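Local coordinates for alpha-1,3-glucanase (Bacillus circulans, PDB 5ZRU), which probably hydrolyses alpha-1,3-glucan, this chain being the GH87 catalytic unit of a longer, probably carbohydrate-binding protein, at residues Leu339-Ser344 with Ser363-Ser368; Asp376-Trp381 with Asn394-Asn399; Phe279-Met284 with Lys310-Trp315; Gly322-Asp327 with Asn355-Thr360. All coordinates share one frame; numbering follows the deposited sequence.

Contact 1: residues Leu339-Ser344 with Ser363-Ser368; sequences LVIENS and STVRNS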
# COMPACT_ATOMS: atom_id res chain seq x y z
N LEU A 339 18.48 -1.02 4.36
CA LEU A 339 17.64 -1.69 3.38
C LEU A 339 17.01 -0.67 2.44
O LEU A 339 16.56 0.39 2.87
CB LEU A 339 16.54 -2.50 4.08
CG LEU A 339 15.43 -3.05 3.19
CD1 LEU A 339 15.95 -4.18 2.29
CD2 LEU A 339 14.27 -3.54 4.04
N VAL A 340 16.97 -0.99 1.15
CA VAL A 340 16.27 -0.18 0.17
C VAL A 340 15.21 -1.04 -0.51
O VAL A 340 15.52 -2.08 -1.09
CB VAL A 340 17.23 0.43 -0.87
CG1 VAL A 340 16.43 1.22 -1.93
CG2 VAL A 340 18.24 1.34 -0.17
N ILE A 341 13.97 -0.59 -0.43
CA ILE A 341 12.86 -1.14 -1.19
C ILE A 341 12.53 -0.11 -2.26
O ILE A 341 12.23 1.04 -1.94
CB ILE A 341 11.65 -1.42 -0.28
CG1 ILE A 341 12.01 -2.47 0.78
CG2 ILE A 341 10.43 -1.86 -1.11
CD1 ILE A 341 10.94 -2.59 1.90
N GLU A 342 12.60 -0.49 -3.54
CA GLU A 342 12.37 0.52 -4.55
C GLU A 342 11.74 -0.08 -5.80
O GLU A 342 11.80 -1.29 -6.04
CB GLU A 342 13.67 1.26 -4.94
CG GLU A 342 14.73 0.37 -5.58
CD GLU A 342 16.05 1.11 -5.80
OE1 GLU A 342 16.08 2.36 -5.73
OE2 GLU A 342 17.07 0.43 -6.04
N ASN A 343 11.13 0.81 -6.58
CA ASN A 343 10.61 0.47 -7.91
C ASN A 343 9.60 -0.68 -7.84
O ASN A 343 9.54 -1.52 -8.74
CB ASN A 343 11.74 0.11 -8.88
CG ASN A 343 12.82 1.19 -8.97
OD1 ASN A 343 12.60 2.35 -8.62
ND2 ASN A 343 13.99 0.79 -9.49
N SER A 344 8.81 -0.73 -6.77
CA SER A 344 7.98 -1.89 -6.49
C SER A 344 6.51 -1.51 -6.39
O SER A 344 6.14 -0.33 -6.28
CB SER A 344 8.44 -2.59 -5.21
OG SER A 344 9.77 -3.05 -5.36
N SER A 363 16.92 2.95 6.51
CA SER A 363 16.30 2.17 5.46
C SER A 363 15.26 3.01 4.73
O SER A 363 14.81 4.05 5.24
CB SER A 363 15.67 0.90 6.04
OG SER A 363 16.67 0.06 6.61
N THR A 364 14.89 2.56 3.54
CA THR A 364 14.18 3.42 2.60
C THR A 364 13.13 2.63 1.82
O THR A 364 13.38 1.49 1.42
CB THR A 364 15.17 4.07 1.61
OG1 THR A 364 16.17 4.81 2.34
CG2 THR A 364 14.44 5.00 0.64
N VAL A 365 11.97 3.24 1.60
CA VAL A 365 11.05 2.82 0.54
C VAL A 365 10.96 3.98 -0.44
O VAL A 365 10.66 5.12 -0.04
CB VAL A 365 9.65 2.46 1.07
CG1 VAL A 365 8.75 2.04 -0.10
CG2 VAL A 365 9.72 1.36 2.12
N ARG A 366 11.24 3.72 -1.72
CA ARG A 366 11.22 4.81 -2.67
C ARG A 366 10.74 4.35 -4.04
O ARG A 366 10.82 3.18 -4.40
CB ARG A 366 12.60 5.49 -2.80
CG ARG A 366 13.69 4.61 -3.36
CD ARG A 366 15.05 5.33 -3.32
NE ARG A 366 16.09 4.52 -3.94
CZ ARG A 366 17.39 4.66 -3.72
NH1 ARG A 366 17.84 5.58 -2.88
NH2 ARG A 366 18.25 3.85 -4.34
N ASN A 367 10.22 5.32 -4.79
CA ASN A 367 9.70 5.14 -6.14
C ASN A 367 8.83 3.89 -6.26
O ASN A 367 9.01 3.05 -7.14
CB ASN A 367 10.82 5.09 -7.18
CG ASN A 367 10.31 5.39 -8.57
OD1 ASN A 367 9.65 6.41 -8.78
ND2 ASN A 367 10.54 4.48 -9.51
N SER A 368 7.85 3.79 -5.37
CA SER A 368 7.01 2.60 -5.32
C SER A 368 5.53 2.99 -5.29
O SER A 368 5.15 4.09 -4.89
CB SER A 368 7.35 1.75 -4.09
OG SER A 368 8.67 1.21 -4.21
O HOH W 1 19.04 1.92 -6.87

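Contact 2: residues Asp376-Trp381 with Asn394-Asn399; sequences DGLAVW and NTFSYN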
# COMPACT_ATOMS: atom_id res chain seq x y z
N ASP A 376 -1.41 1.02 7.85
CA ASP A 376 -0.54 2.07 7.34
C ASP A 376 0.18 1.61 6.08
O ASP A 376 0.72 0.50 6.03
CB ASP A 376 0.49 2.48 8.40
CG ASP A 376 -0.15 3.09 9.62
OD1 ASP A 376 -0.80 4.15 9.48
OD2 ASP A 376 -0.00 2.51 10.71
N GLY A 377 0.20 2.47 5.07
CA GLY A 377 0.85 2.13 3.81
C GLY A 377 2.33 1.90 4.02
O GLY A 377 2.87 0.84 3.71
N LEU A 378 2.99 2.90 4.59
CA LEU A 378 4.40 2.84 4.95
C LEU A 378 4.53 3.30 6.39
O LEU A 378 4.10 4.41 6.73
CB LEU A 378 5.25 3.74 4.03
CG LEU A 378 5.09 3.53 2.52
CD1 LEU A 378 5.88 4.59 1.77
CD2 LEU A 378 5.54 2.12 2.09
N ALA A 379 5.11 2.46 7.24
CA ALA A 379 5.15 2.78 8.66
C ALA A 379 6.52 2.47 9.25
O ALA A 379 7.18 1.51 8.84
CB ALA A 379 4.09 1.99 9.44
N VAL A 380 6.91 3.26 10.25
CA VAL A 380 8.04 2.95 11.13
C VAL A 380 7.48 2.74 12.54
O VAL A 380 7.11 3.70 13.22
CB VAL A 380 9.10 4.05 11.14
CG1 VAL A 380 10.24 3.68 12.12
CG2 VAL A 380 9.65 4.27 9.76
N TRP A 381 7.42 1.49 12.98
CA TRP A 381 7.04 1.18 14.35
C TRP A 381 8.32 0.82 15.11
O TRP A 381 8.86 -0.28 14.96
CB TRP A 381 6.02 0.05 14.39
CG TRP A 381 5.69 -0.42 15.79
CD1 TRP A 381 5.88 0.26 16.95
CD2 TRP A 381 5.12 -1.68 16.15
NE1 TRP A 381 5.48 -0.50 18.02
CE2 TRP A 381 5.00 -1.70 17.56
CE3 TRP A 381 4.70 -2.80 15.43
CZ2 TRP A 381 4.49 -2.79 18.26
CZ3 TRP A 381 4.18 -3.88 16.12
CH2 TRP A 381 4.08 -3.87 17.52
N ASN A 394 14.94 6.49 8.93
CA ASN A 394 14.28 5.81 7.82
C ASN A 394 13.63 6.83 6.89
O ASN A 394 13.28 7.94 7.30
CB ASN A 394 13.24 4.81 8.34
CG ASN A 394 13.89 3.66 9.11
OD1 ASN A 394 14.91 3.12 8.67
ND2 ASN A 394 13.32 3.31 10.26
N THR A 395 13.49 6.46 5.62
CA THR A 395 13.05 7.38 4.58
C THR A 395 11.98 6.74 3.71
O THR A 395 12.18 5.64 3.19
CB THR A 395 14.22 7.78 3.67
OG1 THR A 395 15.25 8.38 4.46
CG2 THR A 395 13.74 8.73 2.57
N PHE A 396 10.87 7.46 3.51
CA PHE A 396 9.78 7.07 2.61
C PHE A 396 9.65 8.19 1.58
O PHE A 396 8.99 9.20 1.85
CB PHE A 396 8.45 6.88 3.35
CG PHE A 396 8.44 5.76 4.37
CD1 PHE A 396 9.10 4.56 4.13
CD2 PHE A 396 7.73 5.91 5.56
CE1 PHE A 396 9.07 3.53 5.08
CE2 PHE A 396 7.69 4.88 6.50
CZ PHE A 396 8.36 3.70 6.27
N SER A 397 10.24 8.03 0.39
CA SER A 397 10.26 9.15 -0.54
C SER A 397 9.93 8.72 -1.96
O SER A 397 10.21 7.59 -2.37
CB SER A 397 11.63 9.86 -0.52
OG SER A 397 11.80 10.52 0.73
N TYR A 398 9.32 9.65 -2.71
CA TYR A 398 9.00 9.45 -4.13
C TYR A 398 8.06 8.26 -4.33
O TYR A 398 8.22 7.49 -5.28
CB TYR A 398 10.27 9.28 -4.97
CG TYR A 398 11.10 10.55 -5.02
CD1 TYR A 398 10.77 11.57 -5.90
CD2 TYR A 398 12.18 10.73 -4.17
CE1 TYR A 398 11.52 12.74 -5.95
CE2 TYR A 398 12.94 11.89 -4.20
CZ TYR A 398 12.60 12.89 -5.09
OH TYR A 398 13.36 14.04 -5.11
N ASN A 399 7.06 8.14 -3.47
CA ASN A 399 6.08 7.07 -3.58
C ASN A 399 4.71 7.64 -3.91
O ASN A 399 4.40 8.79 -3.58
CB ASN A 399 5.99 6.27 -2.28
CG ASN A 399 7.32 5.68 -1.89
OD1 ASN A 399 7.86 4.84 -2.61
ND2 ASN A 399 7.87 6.12 -0.75

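Contact 3: residues Phe279-Met284 with Lys310-Trp315; sequences FSHIYM and KVHNVW. With ZN (zinc ion), chain F; CA (calcium ion), chain L; PE5 (3,6,9,12,15,18,21,24-octaoxahexacosan-1-ol), chain C.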
# COMPACT_ATOMS: atom_id res chain seq x y z
N PHE A 279 16.96 -8.98 -3.97
CA PHE A 279 15.82 -9.77 -4.40
C PHE A 279 15.03 -8.90 -5.37
O PHE A 279 14.66 -7.78 -5.02
CB PHE A 279 14.96 -10.18 -3.19
CG PHE A 279 13.87 -11.15 -3.51
CD1 PHE A 279 12.71 -10.74 -4.16
CD2 PHE A 279 13.97 -12.49 -3.11
CE1 PHE A 279 11.69 -11.65 -4.45
CE2 PHE A 279 12.95 -13.40 -3.40
CZ PHE A 279 11.82 -12.98 -4.07
N SER A 280 14.79 -9.40 -6.59
CA SER A 280 14.21 -8.50 -7.57
C SER A 280 13.46 -9.25 -8.66
O SER A 280 13.68 -10.44 -8.89
CB SER A 280 15.29 -7.62 -8.23
OG SER A 280 16.19 -8.40 -9.00
N HIS A 281 12.56 -8.50 -9.32
CA HIS A 281 12.02 -8.84 -10.63
C HIS A 281 11.10 -10.06 -10.58
O HIS A 281 11.16 -10.96 -11.42
CB HIS A 281 13.14 -9.01 -11.66
CG HIS A 281 13.71 -7.70 -12.09
ND1 HIS A 281 12.95 -6.73 -12.69
CD2 HIS A 281 14.95 -7.17 -11.94
CE1 HIS A 281 13.70 -5.66 -12.93
NE2 HIS A 281 14.92 -5.91 -12.48
N ILE A 282 10.21 -10.05 -9.58
CA ILE A 282 9.31 -11.16 -9.30
C ILE A 282 7.97 -10.58 -8.90
O ILE A 282 7.91 -9.56 -8.20
CB ILE A 282 9.89 -12.05 -8.19
CG1 ILE A 282 11.06 -12.87 -8.73
CG2 ILE A 282 8.83 -12.96 -7.58
CD1 ILE A 282 12.01 -13.33 -7.68
N TYR A 283 6.89 -11.20 -9.38
CA TYR A 283 5.55 -10.99 -8.84
C TYR A 283 5.24 -12.10 -7.84
O TYR A 283 5.54 -13.27 -8.08
CB TYR A 283 4.51 -10.99 -9.96
CG TYR A 283 3.09 -11.08 -9.46
CD1 TYR A 283 2.41 -9.95 -9.02
CD2 TYR A 283 2.43 -12.31 -9.41
CE1 TYR A 283 1.11 -10.03 -8.54
CE2 TYR A 283 1.12 -12.39 -8.92
CZ TYR A 283 0.47 -11.26 -8.50
OH TYR A 283 -0.83 -11.34 -8.03
N MET A 284 4.62 -11.74 -6.70
CA MET A 284 4.25 -12.74 -5.69
C MET A 284 2.80 -12.54 -5.28
O MET A 284 2.33 -11.41 -5.12
CB MET A 284 5.12 -12.66 -4.42
CG MET A 284 6.61 -12.79 -4.66
SD MET A 284 7.42 -13.52 -3.21
CE MET A 284 6.73 -12.52 -1.88
N LYS A 310 18.72 -4.90 -0.82
CA LYS A 310 17.70 -4.31 -1.67
C LYS A 310 16.66 -5.35 -2.02
O LYS A 310 17.00 -6.47 -2.39
CB LYS A 310 18.30 -3.76 -2.98
CG LYS A 310 19.33 -2.67 -2.84
CD LYS A 310 19.29 -1.80 -4.10
CE LYS A 310 20.17 -0.56 -3.96
NZ LYS A 310 21.61 -0.88 -4.16
N VAL A 311 15.39 -4.97 -1.91
CA VAL A 311 14.30 -5.68 -2.56
C VAL A 311 13.70 -4.69 -3.53
O VAL A 311 13.17 -3.65 -3.11
CB VAL A 311 13.25 -6.21 -1.56
CG1 VAL A 311 12.18 -7.05 -2.30
CG2 VAL A 311 13.90 -7.01 -0.44
N HIS A 312 13.81 -4.95 -4.83
CA HIS A 312 13.47 -3.92 -5.79
C HIS A 312 12.81 -4.54 -7.01
O HIS A 312 13.02 -5.70 -7.34
CB HIS A 312 14.72 -3.12 -6.20
CG HIS A 312 15.73 -3.90 -6.97
ND1 HIS A 312 15.70 -4.00 -8.35
CD2 HIS A 312 16.83 -4.59 -6.57
CE1 HIS A 312 16.73 -4.72 -8.76
NE2 HIS A 312 17.43 -5.09 -7.70
N ASN A 313 11.97 -3.74 -7.67
CA ASN A 313 11.25 -4.20 -8.86
C ASN A 313 10.48 -5.49 -8.56
O ASN A 313 10.57 -6.48 -9.29
CB ASN A 313 12.22 -4.39 -10.03
CG ASN A 313 12.86 -3.09 -10.47
OD1 ASN A 313 13.87 -2.66 -9.92
ND2 ASN A 313 12.27 -2.46 -11.48
N VAL A 314 9.75 -5.48 -7.46
CA VAL A 314 8.87 -6.60 -7.14
C VAL A 314 7.43 -6.10 -7.15
O VAL A 314 7.15 -4.90 -7.05
CB VAL A 314 9.21 -7.28 -5.80
CG1 VAL A 314 10.60 -7.93 -5.84
CG2 VAL A 314 9.09 -6.29 -4.62
N TRP A 315 6.51 -7.05 -7.26
CA TRP A 315 5.07 -6.79 -7.31
C TRP A 315 4.45 -7.81 -6.36
O TRP A 315 4.50 -9.01 -6.64
CB TRP A 315 4.56 -6.95 -8.74
CG TRP A 315 3.16 -6.45 -9.01
CD1 TRP A 315 2.22 -6.08 -8.09
CD2 TRP A 315 2.56 -6.27 -10.30
NE1 TRP A 315 1.07 -5.67 -8.73
CE2 TRP A 315 1.26 -5.78 -10.09
CE3 TRP A 315 3.01 -6.48 -11.61
CZ2 TRP A 315 0.39 -5.50 -11.15
CZ3 TRP A 315 2.14 -6.18 -12.67
CH2 TRP A 315 0.85 -5.69 -12.43
ZN ZN F . 19.25 -6.10 -7.81
CA CA L . 16.75 -4.77 -12.78
C48 PE5 C . -4.21 -20.17 -5.41
C50 PE5 C . -4.96 -18.98 -4.80
O1 PE5 C . -6.33 -19.08 -5.07
C1 PE5 C . -7.12 -18.07 -4.49
C2 PE5 C . -8.56 -18.15 -5.01
O2 PE5 C . -8.59 -17.88 -6.38
C3 PE5 C . -9.82 -18.06 -7.01
C4 PE5 C . -9.68 -17.80 -8.52
O3 PE5 C . -9.17 -16.51 -8.73
C5 PE5 C . -9.06 -16.09 -10.06
C6 PE5 C . -7.67 -15.48 -10.32
O4 PE5 C . -7.64 -14.10 -10.04
C7 PE5 C . -6.48 -13.63 -9.41
C8 PE5 C . -5.24 -14.05 -10.20
O5 PE5 C . -4.11 -13.89 -9.39
C9 PE5 C . -2.94 -14.49 -9.89
C10 PE5 C . -2.03 -13.39 -10.43
O6 PE5 C . -1.69 -13.69 -11.75
C11 PE5 C . -1.26 -12.59 -12.50
C12 PE5 C . -1.19 -12.95 -13.98
O7 PE5 C . 0.14 -12.81 -14.37
C13 PE5 C . 0.33 -12.26 -15.64
C14 PE5 C . 1.67 -12.74 -16.17
O8 PE5 C . 1.87 -14.06 -15.74
C15 PE5 C . 3.10 -14.64 -16.09
C16 PE5 C . 2.85 -15.84 -17.01
O52 PE5 C . 3.07 -17.05 -16.32
O HOH W 2 19.00 -7.18 -9.62
O HOH W 3 16.87 -2.77 -11.85
O HOH W 4 18.44 -5.98 -11.64

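Contact 4: residues Gly322-Asp327 with Asn355-Thr360; sequences GFWVGD and NFAQGT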
# COMPACT_ATOMS: atom_id res chain seq x y z
N GLY A 322 2.81 -6.29 3.02
CA GLY A 322 3.77 -6.44 1.92
C GLY A 322 5.14 -6.83 2.44
O GLY A 322 5.71 -7.85 2.03
N PHE A 323 5.67 -6.01 3.35
CA PHE A 323 6.95 -6.21 4.01
C PHE A 323 6.77 -6.02 5.51
O PHE A 323 6.17 -5.03 5.94
CB PHE A 323 8.01 -5.17 3.55
CG PHE A 323 8.47 -5.34 2.13
CD1 PHE A 323 7.65 -5.00 1.06
CD2 PHE A 323 9.74 -5.82 1.87
CE1 PHE A 323 8.10 -5.14 -0.25
CE2 PHE A 323 10.19 -5.96 0.57
CZ PHE A 323 9.38 -5.62 -0.49
N TRP A 324 7.35 -6.91 6.31
CA TRP A 324 7.51 -6.65 7.75
C TRP A 324 8.98 -6.85 8.10
O TRP A 324 9.45 -7.98 8.24
CB TRP A 324 6.61 -7.55 8.60
CG TRP A 324 6.57 -7.07 10.01
CD1 TRP A 324 7.48 -7.34 11.01
CD2 TRP A 324 5.59 -6.20 10.58
NE1 TRP A 324 7.10 -6.69 12.17
CE2 TRP A 324 5.94 -5.99 11.93
CE3 TRP A 324 4.43 -5.58 10.08
CZ2 TRP A 324 5.18 -5.18 12.79
CZ3 TRP A 324 3.68 -4.78 10.94
CH2 TRP A 324 4.06 -4.59 12.27
N VAL A 325 9.71 -5.75 8.24
CA VAL A 325 11.15 -5.80 8.46
C VAL A 325 11.39 -5.76 9.96
O VAL A 325 11.11 -4.76 10.62
CB VAL A 325 11.87 -4.64 7.75
CG1 VAL A 325 13.39 -4.80 7.84
CG2 VAL A 325 11.42 -4.61 6.30
N GLY A 326 11.89 -6.87 10.52
CA GLY A 326 12.12 -6.90 11.95
C GLY A 326 12.49 -8.26 12.49
O GLY A 326 11.91 -9.28 12.09
N ASP A 327 13.45 -8.28 13.40
CA ASP A 327 13.93 -9.51 14.01
C ASP A 327 13.17 -9.81 15.29
O ASP A 327 13.09 -8.95 16.18
CB ASP A 327 15.42 -9.41 14.33
CG ASP A 327 15.90 -10.61 15.10
OD1 ASP A 327 15.68 -11.75 14.61
OD2 ASP A 327 16.48 -10.43 16.19
N ASN A 355 6.29 -2.15 6.93
CA ASN A 355 6.59 -1.68 8.28
C ASN A 355 8.07 -1.93 8.58
O ASN A 355 8.53 -3.07 8.52
CB ASN A 355 5.69 -2.34 9.31
CG ASN A 355 5.69 -1.60 10.64
OD1 ASN A 355 6.74 -1.31 11.21
ND2 ASN A 355 4.50 -1.27 11.12
N PHE A 356 8.79 -0.85 8.88
CA PHE A 356 10.16 -0.90 9.40
C PHE A 356 10.09 -0.96 10.92
O PHE A 356 9.92 0.06 11.58
CB PHE A 356 10.94 0.34 8.96
CG PHE A 356 11.31 0.36 7.49
CD1 PHE A 356 11.30 -0.80 6.73
CD2 PHE A 356 11.69 1.55 6.88
CE1 PHE A 356 11.66 -0.77 5.37
CE2 PHE A 356 12.06 1.59 5.53
CZ PHE A 356 12.05 0.42 4.78
N ALA A 357 10.23 -2.16 11.49
CA ALA A 357 10.01 -2.35 12.93
C ALA A 357 11.29 -2.84 13.60
O ALA A 357 12.31 -3.08 12.96
CB ALA A 357 8.86 -3.33 13.17
N GLN A 358 11.22 -2.97 14.93
CA GLN A 358 12.29 -3.66 15.68
C GLN A 358 13.67 -3.05 15.43
O GLN A 358 14.66 -3.77 15.27
CB GLN A 358 12.30 -5.15 15.36
CG GLN A 358 11.20 -5.93 16.04
CD GLN A 358 11.40 -5.94 17.54
OE1 GLN A 358 10.85 -5.10 18.25
NE2 GLN A 358 12.20 -6.87 18.02
N GLY A 359 13.73 -1.72 15.37
CA GLY A 359 14.99 -1.04 15.23
C GLY A 359 15.55 -0.95 13.82
O GLY A 359 16.69 -0.51 13.66
N THR A 360 14.80 -1.39 12.82
CA THR A 360 15.17 -1.14 11.43
C THR A 360 15.56 0.32 11.27
O THR A 360 14.81 1.22 11.68
CB THR A 360 13.99 -1.47 10.51
OG1 THR A 360 13.62 -2.85 10.66
CG2 THR A 360 14.36 -1.18 9.06
O HOH W 5 15.14 -5.90 13.80

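Contact 1: residues Leu339-Ser344 with Ser363-Ser368
Glu342 and Arg366 both set CG between the backbone N and the carbonyl carbon (chi1 64° and 65°), and both chains then run on extended, which lays them side by side and pointing the same way. Arg366 meets the carboxylate side-on: NE lies 2.8 Å from Glu342 OE1, and NH2 reaches the same Glu342 OE1 at 3.0 Å. The oxygen sits in the guanidinium plane, yet both nitrogens approach it from one face of the carboxylate, and the two planes are 40° apart. Val340 CG1 covers one face of the guanidinium, 3.9 Å from Arg366 NE. Glu342 OE2 takes its bonds from water 1 and Asn5 ND2. An alanine in place of Arg366 would probably leave Glu342 OE1 without either of its charged donors and uncover that flank of Val340.

On the other face of the strand pair, Ile341 and Val365 lie alongside each other, CD1 of the former 4.1 Å from CG2 of the latter. Beyond the strands, Asn367 ND2 donates to Asn343 OD1 at 3.1 Å from above the amide plane of Asn343, while Asn367 OD1 accepts from Ser15 N. Ser344 N donates to Ser368 OG at 3.2 Å, and that hydroxyl in turn donates to Arg366 O. Between the strands, Ile341 N bonds Thr364 O at 2.8 Å, one of several in-register parallel backbone bonds. Like residues pair at Ile341/Val365, Asn343/Asn367 and Ser344/Ser368, and such in-register stacking of asparagines at the bend is characteristic of successive coils of a right-handed parallel beta-helix, the pectate-lyase-like fold.

Contact 2: residues Asp376-Trp381 with Asn394-Asn399
Strands 378-381 and 395-397 run almost antiparallel (169°) with their axes 8.6 Å apart, too far for backbone pairing, and no hydrogen bond joins the two segments; the gap is bridged by side chains, which touch each other and, for Phe396, the opposing backbone. The principal one is Phe396. Leu378 CB sits over the middle of this ring, 3.5 Å from the centroid and 8° off the normal, a well-centred CH-pi contact. The two side chains run in opposing directions alongside each other, so that Leu378 CD1 lies 3.8 Å from Phe396 CB. The far end of the ring reaches the opposing backbone: Phe396 CZ is 3.6 Å from Ala379 O, which lies at the ring edge. Val380 CG2 approaches the same tip obliquely, 3.8 Å from Phe396 CZ.

Two asparagine amides pack against the methyl groups of Leu378 and Val380 in van der Waals contact. Asn394 ND2 lies 3.6 Å from Val380 CG1, with its hydrogen bond going to Thr360 O. Asn399 ND2 lies 3.6 Å from Leu378 CD1 and bonds Val365 O, while Asn399 OD1 accepts from Ser368 N, so both amides are held by the preceding coil.

The contact thus spans the interior of the beta-helix between two of its faces. Strand 378-381 lies between strands 354-357 and 411-412 on one face, and strand 395-397 between strands 364-366 and 419-421 on the other.

Contact 3: residues Phe279-Met284 with Lys310-Trp315
Trp315 O receives Met284 N at 2.7 Å, the shortest hydrogen bond across the contact, and CA of Tyr283 adds a C-H...O contact to the same oxygen. Beside it Tyr283 turns its edge to the face of Trp315, the rings at 88°, with Tyr283 CD1 3.6 Å from Trp315 CG. Tyr283 OH is hydrogen-bonded to Glu317 OE2, and His141 stacks on Trp315 while meeting Tyr283 edge to face. An alanine at Tyr283 would probably open a gap over the indole and leave Glu317 without its phenol partner.

At the other end His312 binds zinc through NE2 at 2.1 Å. Its CG, between the backbone N and the carbonyl carbon (chi1 67°), is placed on the side of Ser280, whose CB rests over one face of the ring, 3.4 Å from the His312 centroid. His312 ND1 donates to Asn313 OD1 at 2.8 Å, nearly straight (172°), in the ring plane and onto a lone pair. Ser280 OG is hydrogen-bonded to the zinc-bound water 2. His281 NE2 holds an ion modelled as calcium at 2.2 Å, with waters 3 and 4, while Asn313 CB covers a face of the His281 ring.

Parallel strands that turn a corner together, at His281 and Asn313, typify adjacent beta-helix coils; here His312 also supplies one ligand of a zinc site that His3 and Asp278 complete together with water 2.

Contact 4: residues Gly322-Asp327 with Asn355-Thr360
Successive coils of the parallel beta-helix meet here on a different face from strands 340-342 and 364-366: strand 323-325 runs alongside 355-357, axes 5.1 Å apart and 13° from parallel, and the second strand leads into a type I' turn from Ala357 to Thr360. Trp324 and Asn355 both carry CG anti to the backbone N and lie side by side. Asn355 CB stands over the rim of the indole's six-membered ring, a CH-pi contact with 3.8 Å to the centroid, and Asn355 ND2 follows at 3.5 Å from Trp324 CH2, ring and amide planes 32° apart. On the opposite side of the strands, Val325 CG2 meets the edge of Phe356, 3.8 Å from its CD1.

The turn docks through polar groups. Gln358 bends at chi2, turning CD back; its NE2 donates to Asp327 O at 2.9 Å, with that oxygen close to the amide plane. Gln358 NE2 also bonds Val385 O, and OE1 pairs with Ser383 OG. Water 5 joins the two backbones, accepting from Asp327 N and donating to Gln358 O at 2.6 Å. Within the turn, Ala357 O takes two donors, Thr360 N and, at 2.7 Å, Thr360 OG1, which also touches Val325 CG1.

Trp324 packs against the Asn355 amide, and Asn355 ND2 donates to OD2 of Asp352, a calcium ligand, which makes Asn355 a likely second-shell residue of that site.

Overall arrangement
Contact 3, contact 1 and the 394-399 half of contact 2 follow one another as neighbouring strands of the same parallel sheet region of the beta-helix: centres of contacts 3 and 1 are about 10 Å apart, those of 1 and 2 about 9 Å. Contact 4 lies across the interior, meeting contact 1 where Phe323 CD2 comes 3.5 Å from Ile341 CD1. Contact 2 spans both sides, and Ala379 O and Phe356 N, probably hydrogen-bonded at 2.9 Å, tie it to contact 4. Metals mark two regions. The Glu342 side chain of contact 1 is about 7 Å from the zinc bound in contact 3, whereas Asn355 and Ala379 side chains lie about 5 and 6 Å from a calcium ion.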